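Local structure of PP1b (Porcine reproductive and respiratory syndrome virus, 6JDR) at residues A[224-227]-A[228-231]; A[259-262]-A[263-267]. The protein probably unwinds RNA and DNA duplexes with 5' to 3' polarity, using ATP hydrolysis, as the helicase piece of the replicase polyprotein 1ab. The protein carries 1 engineered substitution. All blocks are in the same frame, centred on the assembly; numbering follows the deposited sequence.

Contact 1. Residues A[224-227]-A[228-231]. With ZN (zinc ion), chain E.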
loop_
_atom_site.group_PDB
_atom_site.type_symbol
_atom_site.label_atom_id
_atom_site.label_comp_id
_atom_site.label_asym_id
_atom_site.label_seq_id
_atom_site.Cartn_x
_atom_site.Cartn_y
_atom_site.Cartn_z
ATOM N N LEU A 224 -1.816 -4.712 -1.037
ATOM C CA LEU A 224 -2.797 -5.196 -2.001
ATOM C C LEU A 224 -2.416 -4.722 -3.405
ATOM O O LEU A 224 -2.529 -3.537 -3.731
ATOM C CB LEU A 224 -4.201 -4.688 -1.642
ATOM C CG LEU A 224 -5.413 -5.609 -1.830
ATOM C CD1 LEU A 224 -6.621 -4.783 -2.245
ATOM C CD2 LEU A 224 -5.179 -6.730 -2.827
ATOM N N ASP A 225 -1.960 -5.665 -4.225
ATOM C CA ASP A 225 -1.563 -5.399 -5.602
ATOM C C ASP A 225 -2.815 -5.286 -6.467
ATOM O O ASP A 225 -3.812 -5.948 -6.199
ATOM C CB ASP A 225 -0.666 -6.546 -6.084
ATOM C CG ASP A 225 -0.145 -6.352 -7.497
ATOM O OD1 ASP A 225 0.258 -5.222 -7.859
ATOM O OD2 ASP A 225 -0.123 -7.356 -8.245
ATOM N N GLU A 226 -2.769 -4.429 -7.484
ATOM C CA GLU A 226 -3.861 -4.301 -8.458
ATOM C C GLU A 226 -5.223 -4.140 -7.784
ATOM O O GLU A 226 -6.181 -4.834 -8.126
ATOM C CB GLU A 226 -3.887 -5.517 -9.398
ATOM C CG GLU A 226 -2.632 -5.710 -10.240
ATOM C CD GLU A 226 -2.500 -4.686 -11.349
ATOM O OE1 GLU A 226 -3.493 -4.453 -12.073
ATOM O OE2 GLU A 226 -1.400 -4.121 -11.505
ATOM N N ALA A 227 -5.306 -3.211 -6.838
ATOM C CA ALA A 227 -6.495 -3.061 -5.995
ATOM C C ALA A 227 -7.810 -2.914 -6.769
ATOM O O ALA A 227 -8.835 -3.444 -6.349
ATOM C CB ALA A 227 -6.313 -1.890 -5.044
ATOM N N ALA A 228 -7.780 -2.212 -7.898
ATOM C CA ALA A 228 -8.996 -1.956 -8.685
ATOM C C ALA A 228 -9.534 -3.196 -9.401
ATOM O O ALA A 228 -10.666 -3.189 -9.894
ATOM C CB ALA A 228 -8.746 -0.842 -9.690
ATOM N N TYR A 229 -8.727 -4.251 -9.459
ATOM C CA TYR A 229 -9.115 -5.489 -10.119
ATOM C C TYR A 229 -9.555 -6.581 -9.141
ATOM O O TYR A 229 -9.999 -7.643 -9.565
ATOM C CB TYR A 229 -7.948 -5.990 -10.971
ATOM C CG TYR A 229 -7.563 -5.023 -12.064
ATOM C CD1 TYR A 229 -8.061 -5.170 -13.357
ATOM C CD2 TYR A 229 -6.720 -3.941 -11.805
ATOM C CE1 TYR A 229 -7.724 -4.275 -14.362
ATOM C CE2 TYR A 229 -6.377 -3.042 -12.802
ATOM C CZ TYR A 229 -6.882 -3.215 -14.079
ATOM O OH TYR A 229 -6.547 -2.332 -15.082
ATOM N N CYS A 230 -9.465 -6.315 -7.840
ATOM C CA CYS A 230 -9.585 -7.376 -6.835
ATOM C C CYS A 230 -11.014 -7.784 -6.513
ATOM O O CYS A 230 -11.949 -7.014 -6.699
ATOM C CB CYS A 230 -8.878 -6.965 -5.546
ATOM S SG CYS A 230 -7.086 -7.095 -5.646
ATOM N N ASN A 231 -11.158 -9.009 -6.017
ATOM C CA ASN A 231 -12.447 -9.540 -5.586
ATOM C C ASN A 231 -12.905 -8.828 -4.322
ATOM O O ASN A 231 -12.185 -8.797 -3.330
ATOM C CB ASN A 231 -12.333 -11.048 -5.338
ATOM C CG ASN A 231 -13.636 -11.667 -4.855
ATOM O OD1 ASN A 231 -14.062 -11.442 -3.717
ATOM N ND2 ASN A 231 -14.260 -12.472 -5.706
HETATM ZN ZN ZN E . -12.131 -2.958 -11.701
HETATM O O HOH W 1 -11.532 -3.633 -6.285
HETATM O O HOH W 2 -11.820 -0.446 -11.499
#

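Contact 2. Residues A[259-262]-A[263-267]. With ZN (zinc ion), chain E.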
loop_
_atom_site.group_PDB
_atom_site.type_symbol
_atom_site.label_atom_id
_atom_site.label_comp_id
_atom_site.label_asym_id
_atom_site.label_seq_id
_atom_site.Cartn_x
_atom_site.Cartn_y
_atom_site.Cartn_z
ATOM N N ASP A 259 -16.194 0.895 -14.474
ATOM C CA ASP A 259 -15.459 1.007 -13.227
ATOM C C ASP A 259 -16.151 0.236 -12.114
ATOM O O ASP A 259 -17.228 0.614 -11.654
ATOM C CB ASP A 259 -15.311 2.476 -12.832
ATOM C CG ASP A 259 -14.463 2.669 -11.589
ATOM O OD1 ASP A 259 -14.494 3.786 -11.030
ATOM O OD2 ASP A 259 -13.772 1.715 -11.166
ATOM N N SER A 260 -15.521 -0.856 -11.703
ATOM C CA SER A 260 -15.913 -1.584 -10.514
ATOM C C SER A 260 -14.688 -1.723 -9.626
ATOM O O SER A 260 -13.632 -2.156 -10.076
ATOM C CB SER A 260 -16.460 -2.962 -10.875
ATOM O OG SER A 260 -16.516 -3.798 -9.736
ATOM N N HIS A 261 -14.833 -1.331 -8.368
ATOM C CA HIS A 261 -13.778 -1.490 -7.383
ATOM C C HIS A 261 -14.421 -1.532 -6.011
ATOM O O HIS A 261 -15.532 -1.040 -5.835
ATOM C CB HIS A 261 -12.771 -0.341 -7.476
ATOM C CG HIS A 261 -13.384 1.016 -7.314
ATOM N ND1 HIS A 261 -13.824 1.765 -8.383
ATOM C CD2 HIS A 261 -13.631 1.758 -6.207
ATOM C CE1 HIS A 261 -14.314 2.911 -7.944
ATOM N NE2 HIS A 261 -14.210 2.931 -6.628
ATOM N N CYS A 262 -13.735 -2.124 -5.042
ATOM C CA CYS A 262 -14.303 -2.259 -3.705
ATOM C C CYS A 262 -14.629 -0.883 -3.131
ATOM O O CYS A 262 -13.819 0.040 -3.222
ATOM C CB CYS A 262 -13.350 -3.010 -2.776
ATOM S SG CYS A 262 -14.159 -3.669 -1.298
ATOM N N TYR A 263 -15.821 -0.753 -2.554
ATOM C CA TYR A 263 -16.287 0.517 -1.982
ATOM C C TYR A 263 -15.312 1.102 -0.952
ATOM O O TYR A 263 -15.231 2.319 -0.796
ATOM C CB TYR A 263 -17.663 0.344 -1.328
ATOM C CG TYR A 263 -17.591 -0.323 0.026
ATOM C CD1 TYR A 263 -17.555 0.436 1.195
ATOM C CD2 TYR A 263 -17.523 -1.708 0.140
ATOM C CE1 TYR A 263 -17.466 -0.170 2.438
ATOM C CE2 TYR A 263 -17.442 -2.323 1.378
ATOM C CZ TYR A 263 -17.413 -1.549 2.525
ATOM O OH TYR A 263 -17.329 -2.156 3.755
ATOM N N VAL A 264 -14.584 0.234 -0.249
ATOM C CA VAL A 264 -13.654 0.679 0.788
ATOM C C VAL A 264 -12.621 1.684 0.278
ATOM O O VAL A 264 -12.177 2.543 1.039
ATOM C CB VAL A 264 -12.919 -0.493 1.486
ATOM C CG1 VAL A 264 -13.904 -1.379 2.238
ATOM C CG2 VAL A 264 -12.079 -1.307 0.505
ATOM N N PHE A 265 -12.259 1.595 -1.003
ATOM C CA PHE A 265 -11.246 2.487 -1.579
ATOM C C PHE A 265 -11.714 3.932 -1.694
ATOM O O PHE A 265 -10.893 4.847 -1.690
ATOM C CB PHE A 265 -10.784 1.994 -2.957
ATOM C CG PHE A 265 -10.296 0.575 -2.963
ATOM C CD1 PHE A 265 -9.545 0.071 -1.911
ATOM C CD2 PHE A 265 -10.587 -0.257 -4.032
ATOM C CE1 PHE A 265 -9.104 -1.241 -1.919
ATOM C CE2 PHE A 265 -10.146 -1.566 -4.049
ATOM C CZ PHE A 265 -9.405 -2.061 -2.993
ATOM N N ASP A 266 -13.025 4.131 -1.786
ATOM C CA ASP A 266 -13.603 5.473 -1.840
ATOM C C ASP A 266 -13.712 6.138 -0.465
ATOM O O ASP A 266 -13.986 7.332 -0.379
ATOM C CB ASP A 266 -14.973 5.422 -2.513
ATOM C CG ASP A 266 -14.896 4.903 -3.936
ATOM O OD1 ASP A 266 -14.027 5.385 -4.693
ATOM O OD2 ASP A 266 -15.689 4.006 -4.299
ATOM N N ILE A 267 -13.510 5.369 0.600
ATOM C CA ILE A 267 -13.513 5.910 1.963
ATOM C C ILE A 267 -12.167 5.702 2.667
ATOM O O ILE A 267 -12.009 6.046 3.835
ATOM C CB ILE A 267 -14.669 5.315 2.803
ATOM C CG1 ILE A 267 -14.597 3.784 2.854
ATOM C CG2 ILE A 267 -16.010 5.744 2.224
ATOM C CD1 ILE A 267 -15.594 3.156 3.810
HETATM ZN ZN ZN E . -12.131 -2.958 -11.701
HETATM O O HOH W 2 -11.820 -0.446 -11.499
#

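Contact 1. Residues A[224-227]-A[228-231]
In both E226 and Y229 the CG atom lies anti to the carbonyl carbon of its own residue (chi1 -62° in each), and this brings the two side chains together, crossing at a slant. The E226 chain then bends at chi2 (-72°). Its OE1 ends 3.3 Å from CD2 of Y229. It meets the ring obliquely, and the carboxylate and ring planes are 38° apart. The backbone here makes a tight 3-10 turn. E226 O accepts a hydrogen bond from Y229 N at 2.9 Å, and A227 O one from C230 N at 3.3 Å. A227 O is also hydrogen-bonded to water 1, 2.7 Å away. C230 turns its thiol back to the strand end. SG lies 3.4 Å from CD2 of L224, and both side chains also touch V235 of helix 232-239. The turn leaves A228 O directed at a zinc ion, 2.3 Å away. Water 2 and S260 O also bind that ion. D225 turns away from the turn, and its OD2 is hydrogen-bonded to OG1 of T171. N231 is the N-cap of helix 232-239, with OD1 bonded to D234 N. D225 and E226 bind a further zinc in a structure of this protein. An Asp-Glu pair just after strand 222-224, near the probable Walker A loop, is consistent with motif II (Walker B) of a superfamily 1 helicase core.

Contact 2. Residues A[259-262]-A[263-267]
Hydrogen bonds carry the polar part of this turn, chiefly between H261 and D266. H261 NE2 gives a forked bond to D266, 3.0 Å to its OD2 and 3.1 Å to its OD1. Both oxygens are met on the syn side. NE2 sits between the two oxygens, since its distances to them are nearly equal. The ring and carboxylate planes are 74° apart. At the other end of the ring H261 ND1 bonds to D259 OD2 at 2.8 Å. D259 OD2 lies in the ring plane, but the N-H reaches it from above the carboxylate plane. The imidazole is thus gripped through both nitrogens, which fixes its rotation. Two flanking carboxylates would probably favour its protonated form. H261 and D266 bind a zinc ion in a structure of this protein, and here they bond to each other.

Metal binding falls to the backbone. S260 O coordinates the zinc ion at 2.4 Å, and water 2 links the ion to D259 by donating a hydrogen bond to OD2.

The backbone bond from F265 N to C262 O, at 3.1 Å, closes a turn; residues 263-266 have helical backbone angles. The turn lies in the loop from strand 245-248 to strand 270-276 of the parallel sheet, in the superfamily 1 helicase core.

The apolar contacts centre on C262. Its CB makes a CH-pi contact over one face of the F265 ring, 4.2 Å from the centroid. Its SG stands anti to the backbone N (chi1 -162°) and reaches V264 CG2 at 3.6 Å. The same sulfur lies obliquely to the Y263 ring. V235 of helix 232-239 also touches C262, and Y263 packs on M134 and V137 of helix 134-142.

In the fold
Both contacts are turns in loops of the parallel sheet of the helicase core, and both are partly buried. Contact 1 follows strand 222-224 directly and lies nearer the chain centre. Its chemistry is mostly backbone bonding. Contact 2 lies farther out and relies more on side-chain bonds, with an apolar side turned inward. Helix 232-239 serves both, since V235 touches side chains of each. The zinc ion and water 2 belong to both, bridging the two loops. The turns also touch directly: A227 O lies 3.2 Å from F265 CE2, and the L224 side chain packs against the same ring.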